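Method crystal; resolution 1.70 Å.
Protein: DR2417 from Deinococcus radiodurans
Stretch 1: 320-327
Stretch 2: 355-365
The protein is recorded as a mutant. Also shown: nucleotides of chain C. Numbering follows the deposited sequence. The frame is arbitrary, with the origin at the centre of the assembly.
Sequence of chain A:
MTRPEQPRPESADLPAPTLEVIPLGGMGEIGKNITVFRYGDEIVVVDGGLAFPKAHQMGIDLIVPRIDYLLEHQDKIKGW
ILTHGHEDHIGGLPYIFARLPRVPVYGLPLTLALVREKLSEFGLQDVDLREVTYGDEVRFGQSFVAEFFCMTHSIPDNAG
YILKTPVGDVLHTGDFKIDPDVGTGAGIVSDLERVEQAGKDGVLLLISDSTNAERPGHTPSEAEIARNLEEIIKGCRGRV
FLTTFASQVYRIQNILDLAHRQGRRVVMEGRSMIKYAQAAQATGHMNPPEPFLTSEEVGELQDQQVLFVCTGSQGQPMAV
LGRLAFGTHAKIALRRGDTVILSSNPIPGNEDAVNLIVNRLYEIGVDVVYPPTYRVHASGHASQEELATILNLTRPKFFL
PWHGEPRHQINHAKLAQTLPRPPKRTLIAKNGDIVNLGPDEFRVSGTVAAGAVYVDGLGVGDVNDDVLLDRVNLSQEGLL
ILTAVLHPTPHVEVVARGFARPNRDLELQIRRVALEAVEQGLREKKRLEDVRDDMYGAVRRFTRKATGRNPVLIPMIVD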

# COMPACT_ATOMS: atom_id res chain seq x y z
N VAL A 320 -17.00 10.89 3.97
CA VAL A 320 -17.77 11.72 3.05
C VAL A 320 -17.16 11.75 1.65
O VAL A 320 -17.86 11.51 0.66
N LEU A 321 -15.86 12.02 1.56
CA LEU A 321 -15.23 12.04 0.26
C LEU A 321 -15.42 10.69 -0.46
O LEU A 321 -15.76 10.66 -1.64
N GLY A 322 -15.22 9.58 0.25
CA GLY A 322 -15.48 8.27 -0.33
C GLY A 322 -16.86 8.11 -0.92
O GLY A 322 -17.03 7.64 -2.05
N ARG A 323 -17.88 8.53 -0.17
CA ARG A 323 -19.22 8.39 -0.68
C ARG A 323 -19.47 9.33 -1.87
O ARG A 323 -20.15 8.94 -2.82
N LEU A 324 -18.92 10.53 -1.82
CA LEU A 324 -19.01 11.45 -2.96
C LEU A 324 -18.37 10.84 -4.21
O LEU A 324 -18.95 10.90 -5.31
N ALA A 325 -17.19 10.24 -4.04
CA ALA A 325 -16.40 9.68 -5.13
C ALA A 325 -17.11 8.48 -5.75
O ALA A 325 -17.00 8.24 -6.95
N PHE A 326 -17.83 7.73 -4.93
CA PHE A 326 -18.48 6.53 -5.43
C PHE A 326 -19.93 6.76 -5.83
O PHE A 326 -20.61 5.83 -6.27
N GLY A 327 -20.39 7.99 -5.68
CA GLY A 327 -21.75 8.35 -6.07
C GLY A 327 -22.82 7.84 -5.13
O GLY A 327 -23.96 7.64 -5.52
N ASN A 355 -5.76 6.39 -3.99
CA ASN A 355 -5.68 6.35 -5.47
C ASN A 355 -7.01 5.97 -6.07
O ASN A 355 -7.39 6.43 -7.17
N LEU A 356 -7.74 5.12 -5.35
CA LEU A 356 -9.00 4.61 -5.86
C LEU A 356 -9.96 5.78 -5.94
O LEU A 356 -10.69 5.94 -6.92
N ILE A 357 -9.93 6.62 -4.91
CA ILE A 357 -10.83 7.76 -4.86
C ILE A 357 -10.42 8.79 -5.90
O ILE A 357 -11.28 9.35 -6.58
N VAL A 358 -9.11 9.00 -6.06
CA VAL A 358 -8.64 9.98 -7.03
C VAL A 358 -9.11 9.60 -8.44
O VAL A 358 -9.63 10.44 -9.18
N ASN A 359 -8.94 8.33 -8.82
CA ASN A 359 -9.39 7.93 -10.15
C ASN A 359 -10.90 8.05 -10.34
O ASN A 359 -11.36 8.40 -11.43
N ARG A 360 -11.68 7.78 -9.30
CA ARG A 360 -13.13 7.95 -9.43
C ARG A 360 -13.49 9.42 -9.59
O ARG A 360 -14.40 9.75 -10.36
N LEU A 361 -12.80 10.30 -8.86
CA LEU A 361 -13.01 11.73 -9.02
C LEU A 361 -12.72 12.16 -10.46
O LEU A 361 -13.51 12.88 -11.06
N TYR A 362 -11.60 11.70 -11.02
CA TYR A 362 -11.26 12.04 -12.40
C TYR A 362 -12.34 11.55 -13.37
O TYR A 362 -12.66 12.24 -14.34
N GLU A 363 -12.90 10.38 -13.11
CA GLU A 363 -13.90 9.84 -14.02
C GLU A 363 -15.21 10.61 -13.93
O GLU A 363 -15.94 10.71 -14.93
N ILE A 364 -15.51 11.17 -12.76
CA ILE A 364 -16.71 12.00 -12.64
C ILE A 364 -16.50 13.28 -13.45
O ILE A 364 -17.44 13.80 -14.07
N GLY A 365 -15.26 13.75 -13.45
CA GLY A 365 -14.89 14.94 -14.20
C GLY A 365 -14.67 16.17 -13.35
O GLY A 365 -14.60 17.29 -13.86

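The two stretches are mainly helical, and their helix axes approach to 8.9 Å with 42° between their N-to-C directions. The contact is apolar in character, and no hydrogen bond crosses it. It buries 414 Å², both sides summed. The nearest CA atoms are A325 CA and L361 CA, at 5.6 Å.

N355 opens stretch 2 with chi1 t. It is out of reach of stretch 1, and both polar atoms of its side chain are hydrogen-bonded elsewhere in the structure.

L356 starts sideways, but its end comes nearer. Its rotamer is t, p. L356 CD2 lies 3.4 Å from F326 CZ, at the edge of the ring and near its plane. F326 has chi1 m. Its CA-to-CB bond points away from stretch 2, yet the ring swings back to reach it.

I357 is the central knob. Its rotamer is m, t, and its side chain sits among L321, G322, A325 and F326. I357 CG2 is 3.8 Å from A325 CB and 4.0 Å from L321 CD2. I357 CD1 lies 3.8 Å from G322 CA, so this branch rests against bare backbone where there is no side chain. I357 CG1 is 4.3 Å from F326 CE2. L321, rotamer t, p, leaves sideways, but its end comes nearer to stretch 2.

V358, chi1 t, points away and makes no contact. N359, chi1 m, is also out of reach, and its OD1 and ND2 are hydrogen-bonded elsewhere in the structure.

R360 points toward stretch 1. Its chi1 and chi2 are both m and chi3 is t. R360 CB is 3.5 Å from A325 O, and R360 CG is 3.9 Å from F326 CE1. The guanidinium also lies near this ring. The charged end has its partner within stretch 2, where R360 NH1 forms a salt bridge with E363 OE1 at 2.9 Å.

L361 has the m, t rotamer. It leaves sideways, but its end comes nearer. L361 CD2 lies 4.1 Å from A325 CB, and L361 CD1 is 4.4 Å from L321 CD1. A325 points toward stretch 2 and so packs against both I357 and L361.

Y362, chi1 m, is out of reach, and its OH is hydrogen-bonded elsewhere in the structure. E363, with chi1 m and chi2 t, touches nothing of stretch 1.

I364 points toward stretch 1 with the m, t rotamer. I364 CD1 lies 3.7 Å from A325 O and 3.8 Å from L324 O, so it covers backbone near the end of the first helix. G365 follows with positive phi. A CB there would be jammed against the carbonyl O of I364.

The bound nucleotide lies beside stretch 1. R323 points away from stretch 2, and C3' of U7 of chain C sits over one face of its guanidinium.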

# COMPACT_ATOMS: atom_id res chain seq x y z
CB VAL A 320 -17.94 13.16 3.61
CG1 VAL A 320 -18.49 14.09 2.54
CG2 VAL A 320 -18.88 13.11 4.79
CB LEU A 321 -13.75 12.37 0.38
CG LEU A 321 -13.08 12.46 -0.99
CD1 LEU A 321 -13.69 13.56 -1.86
CD2 LEU A 321 -11.60 12.66 -0.78
CB ARG A 323 -20.23 8.63 0.44
CG ARG A 323 -20.01 7.68 1.60
CD ARG A 323 -21.26 7.47 2.40
NE ARG A 323 -21.86 8.73 2.83
CZ ARG A 323 -21.47 9.43 3.89
NH1 ARG A 323 -20.47 8.99 4.65
NH2 ARG A 323 -22.09 10.56 4.21
CB LEU A 324 -18.34 12.79 -2.63
CG LEU A 324 -19.06 13.65 -1.59
CD1 LEU A 324 -18.20 14.84 -1.22
CD2 LEU A 324 -20.38 14.10 -2.16
CB ALA A 325 -15.02 9.28 -4.65
CB PHE A 326 -18.37 5.40 -4.40
CG PHE A 326 -16.98 4.86 -4.27
CD1 PHE A 326 -16.42 4.10 -5.28
CD2 PHE A 326 -16.21 5.14 -3.15
CE1 PHE A 326 -15.14 3.61 -5.18
CE2 PHE A 326 -14.92 4.65 -3.04
CZ PHE A 326 -14.39 3.88 -4.06
CB ASN A 355 -4.61 5.36 -5.92
CG ASN A 355 -4.42 5.37 -7.41
OD1 ASN A 355 -4.04 6.38 -7.99
ND2 ASN A 355 -4.69 4.23 -8.05
CB LEU A 356 -9.56 3.52 -4.95
CG LEU A 356 -11.00 3.10 -5.25
CD1 LEU A 356 -11.10 2.55 -6.66
CD2 LEU A 356 -11.47 2.07 -4.24
CB ILE A 357 -10.85 8.39 -3.45
CG1 ILE A 357 -11.70 7.49 -2.55
CG2 ILE A 357 -11.43 9.80 -3.51
CD1 ILE A 357 -11.75 7.92 -1.11
CB VAL A 358 -7.11 10.12 -6.98
CG1 VAL A 358 -6.59 10.87 -8.22
CG2 VAL A 358 -6.73 10.88 -5.70
CB ASN A 359 -8.92 6.50 -10.47
CG ASN A 359 -7.49 6.47 -10.94
OD1 ASN A 359 -7.13 7.19 -11.86
ND2 ASN A 359 -6.65 5.69 -10.28
CB ARG A 360 -13.87 7.36 -8.23
CG ARG A 360 -13.75 5.84 -8.08
CD ARG A 360 -14.57 5.08 -9.10
NE ARG A 360 -14.13 3.70 -9.21
CZ ARG A 360 -13.15 3.29 -10.01
NH1 ARG A 360 -12.51 4.16 -10.78
NH2 ARG A 360 -12.81 2.00 -10.05
CB LEU A 361 -12.16 12.53 -8.02
CG LEU A 361 -12.55 12.29 -6.57
CD1 LEU A 361 -11.50 12.92 -5.62
CD2 LEU A 361 -13.95 12.85 -6.29
CB TYR A 362 -9.89 11.44 -12.82
CG TYR A 362 -8.71 12.32 -12.49
CD1 TYR A 362 -8.38 13.41 -13.28
CD2 TYR A 362 -7.93 12.06 -11.37
CE1 TYR A 362 -7.30 14.22 -12.98
CE2 TYR A 362 -6.85 12.86 -11.05
CZ TYR A 362 -6.54 13.94 -11.86
OH TYR A 362 -5.46 14.72 -11.54
CB GLU A 363 -14.11 8.34 -13.76
CG GLU A 363 -12.89 7.53 -14.19
CD GLU A 363 -13.15 6.04 -14.25
OE1 GLU A 363 -13.43 5.46 -13.18
OE2 GLU A 363 -13.06 5.47 -15.36
CB ILE A 364 -17.03 12.34 -11.17
CG1 ILE A 364 -17.53 11.09 -10.44
CG2 ILE A 364 -18.11 13.44 -11.07
CD1 ILE A 364 -17.71 11.27 -8.93
P U C 7 -21.99 7.73 9.70
OP1 U C 7 -21.58 9.15 9.58
OP2 U C 7 -22.49 7.22 11.00
O5' U C 7 -23.09 7.43 8.59
C5' U C 7 -22.90 7.86 7.23
C4' U C 7 -23.33 6.76 6.27
O4' U C 7 -24.55 6.14 6.76
C3' U C 7 -23.64 7.23 4.86
O3' U C 7 -23.36 6.19 3.92
C2' U C 7 -25.14 7.49 4.93
O2' U C 7 -25.77 7.42 3.67
C1' U C 7 -25.60 6.34 5.83
N1 U C 7 -26.85 6.61 6.56
C2 U C 7 -27.90 7.16 5.85
O2 U C 7 -27.83 7.43 4.66
N3 U C 7 -29.04 7.38 6.58
C4 U C 7 -29.24 7.11 7.91
O4 U C 7 -30.33 7.37 8.43
C5 U C 7 -28.11 6.54 8.58
C6 U C 7 -26.98 6.31 7.90